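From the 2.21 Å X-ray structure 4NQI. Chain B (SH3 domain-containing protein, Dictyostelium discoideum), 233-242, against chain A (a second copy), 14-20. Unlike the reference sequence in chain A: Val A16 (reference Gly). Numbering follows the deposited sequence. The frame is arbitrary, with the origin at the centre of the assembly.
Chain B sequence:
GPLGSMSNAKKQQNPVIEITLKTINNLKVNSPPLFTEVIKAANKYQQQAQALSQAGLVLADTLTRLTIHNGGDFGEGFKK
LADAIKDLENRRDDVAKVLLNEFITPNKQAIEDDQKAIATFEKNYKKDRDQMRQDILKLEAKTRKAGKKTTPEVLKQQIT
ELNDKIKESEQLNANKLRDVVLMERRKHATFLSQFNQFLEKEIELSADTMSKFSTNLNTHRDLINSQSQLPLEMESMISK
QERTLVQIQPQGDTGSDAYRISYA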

# COMPACT_ATOMS: atom_id res chain seq x y z
N GLU B 233 12.58 10.64 37.22
CA GLU B 233 13.71 11.57 37.23
C GLU B 233 13.21 13.00 37.44
O GLU B 233 13.95 13.86 37.93
CB GLU B 233 14.56 11.47 35.96
CG GLU B 233 13.79 11.61 34.66
N MSE B 234 11.96 13.24 37.07
CA MSE B 234 11.27 14.46 37.47
C MSE B 234 11.12 14.48 38.99
O MSE B 234 11.65 15.37 39.65
CB MSE B 234 9.90 14.58 36.80
CG MSE B 234 9.91 15.15 35.39
SE MSE B 234 10.10 17.08 35.38
CE MSE B 234 12.04 17.19 35.25
N GLU B 235 10.40 13.50 39.54
CA GLU B 235 10.22 13.36 40.98
C GLU B 235 11.54 13.45 41.76
O GLU B 235 11.67 14.26 42.68
CB GLU B 235 9.55 12.02 41.30
N SER B 236 12.51 12.63 41.38
CA SER B 236 13.82 12.59 42.02
C SER B 236 14.49 13.97 42.11
O SER B 236 15.31 14.21 42.99
N MSE B 237 14.13 14.86 41.19
CA MSE B 237 14.57 16.25 41.24
C MSE B 237 13.84 17.03 42.34
O MSE B 237 14.44 17.87 43.02
CB MSE B 237 14.37 16.93 39.89
CG MSE B 237 14.50 18.44 39.90
SE MSE B 237 13.94 19.24 38.22
CE MSE B 237 15.04 18.17 37.02
N ILE B 238 12.56 16.73 42.53
CA ILE B 238 11.74 17.43 43.52
C ILE B 238 12.13 17.07 44.96
O ILE B 238 12.21 17.95 45.82
CB ILE B 238 10.22 17.17 43.29
N SER B 239 12.38 15.78 45.21
CA SER B 239 12.84 15.34 46.52
C SER B 239 14.19 15.97 46.86
O SER B 239 14.38 16.50 47.95
CB SER B 239 12.95 13.81 46.57
OG SER B 239 14.10 13.36 45.89
N LYS B 240 15.12 15.92 45.90
CA LYS B 240 16.47 16.45 46.08
C LYS B 240 16.52 17.94 46.42
O LYS B 240 17.35 18.37 47.22
N GLN B 241 15.63 18.73 45.81
CA GLN B 241 15.56 20.17 46.08
C GLN B 241 15.27 20.44 47.55
O GLN B 241 14.24 20.01 48.08
CB GLN B 241 14.49 20.83 45.22
CG GLN B 241 14.12 22.26 45.64
CD GLN B 241 15.17 23.29 45.28
OE1 GLN B 241 16.17 22.99 44.62
NE2 GLN B 241 14.96 24.53 45.72
N GLU B 242 16.19 21.15 48.20
CA GLU B 242 16.09 21.44 49.63
C GLU B 242 17.17 22.44 50.04
O GLU B 242 17.64 22.44 51.18
CB GLU B 242 16.21 20.16 50.45
CG GLU B 242 17.47 19.36 50.19
CD GLU B 242 17.40 17.94 50.74
OE1 GLU B 242 16.40 17.24 50.46
OE2 GLU B 242 18.34 17.53 51.45
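Chain A 14-20: NPVIEIT

Chain A meets this part of chain B at the start of a helix. Asn A14 precedes it, and residues 15 to 20 form its first turns, running at 140° to the helix of B233–240, so the two segments are roughly antiparallel. Their axes come no closer than 10.4 Å, a gap bridged by the selenomethionines Met B234 and Met B237 from one side and by Ile A19 from the other; the contact is small, burying 290 Å² over both sides.

Asn A14 serves its own helix: its OD1 accepts a hydrogen bond from the backbone N of Ile A17 at 3.1 Å, satisfying an amide that the first turn leaves without a backbone partner. OD1 of Asn A14 also lies 4.2 Å from NE2 of Gln B241, the first residue beyond the end of the chain B helix, too far for a hydrogen bond.

Pro A15 suits the first turn of a helix, where its lack of an amide hydrogen costs nothing. Its CA-to-CB bond points toward chain B; CD of Pro A15 lies 4.3 Å from OE1 of Gln B241, and its CB 4.4 Å from SE of Met B237. SE of Met B237 comes nearer still to the backbone, 3.6 Å from O of Pro A15 and 4.0 Å from N of Val A16. Val A16, which differs from the reference glycine, is modelled only to CB, and its CA-to-CB bond points sideways.

Ile A17 and Glu A18 make no contact here. One turn beyond Pro A15, the CA-to-CB bond of Ile A19 again points toward chain B, as expected four residues along a helix. The branched side chain of Ile A19 offers CG1 to CE of Met B237 at 4.0 Å and CG2 to CE of Met B234 at 3.9 Å, an apolar meeting suited to flexible methionine ends. Thr A20 lies out of reach, its OG1 donating to O of Val A16 at 3.0 Å.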

# COMPACT_ATOMS: atom_id res chain seq x y z
N ASN A 14 17.83 27.10 40.68
CA ASN A 14 16.63 26.31 40.92
C ASN A 14 16.25 25.47 39.69
O ASN A 14 15.54 25.95 38.80
CB ASN A 14 15.46 27.22 41.32
CG ASN A 14 14.30 26.46 41.94
OD1 ASN A 14 14.13 25.26 41.70
ND2 ASN A 14 13.50 27.15 42.73
N PRO A 15 16.72 24.22 39.65
CA PRO A 15 16.42 23.29 38.55
C PRO A 15 14.93 22.96 38.45
O PRO A 15 14.46 22.67 37.35
CB PRO A 15 17.23 22.04 38.91
CG PRO A 15 17.45 22.13 40.38
CD PRO A 15 17.60 23.60 40.66
N VAL A 16 14.21 23.01 39.57
CA VAL A 16 12.75 22.84 39.55
C VAL A 16 12.09 23.95 38.74
O VAL A 16 11.26 23.69 37.87
CB VAL A 16 12.16 22.81 40.98
N ILE A 17 12.45 25.20 39.05
CA ILE A 17 11.92 26.37 38.35
C ILE A 17 12.32 26.43 36.87
O ILE A 17 11.48 26.65 36.00
CB ILE A 17 12.33 27.69 39.05
CG1 ILE A 17 11.45 27.96 40.27
CG2 ILE A 17 12.23 28.86 38.09
CD1 ILE A 17 11.56 29.39 40.81
N GLU A 18 13.61 26.24 36.59
CA GLU A 18 14.12 26.37 35.22
C GLU A 18 13.48 25.37 34.25
O GLU A 18 13.17 25.74 33.11
CB GLU A 18 15.65 26.25 35.20
N ILE A 19 13.29 24.13 34.69
CA ILE A 19 12.58 23.13 33.89
C ILE A 19 11.14 23.59 33.61
O ILE A 19 10.59 23.34 32.53
CB ILE A 19 12.59 21.73 34.56
CG1 ILE A 19 14.01 21.18 34.67
CG2 ILE A 19 11.72 20.75 33.79
CD1 ILE A 19 14.64 20.77 33.35
N THR A 20 10.54 24.27 34.59
CA THR A 20 9.18 24.80 34.45
C THR A 20 9.10 25.85 33.34
O THR A 20 8.20 25.82 32.50
CB THR A 20 8.65 25.40 35.78
OG1 THR A 20 8.59 24.37 36.78
CG2 THR A 20 7.27 26.00 35.59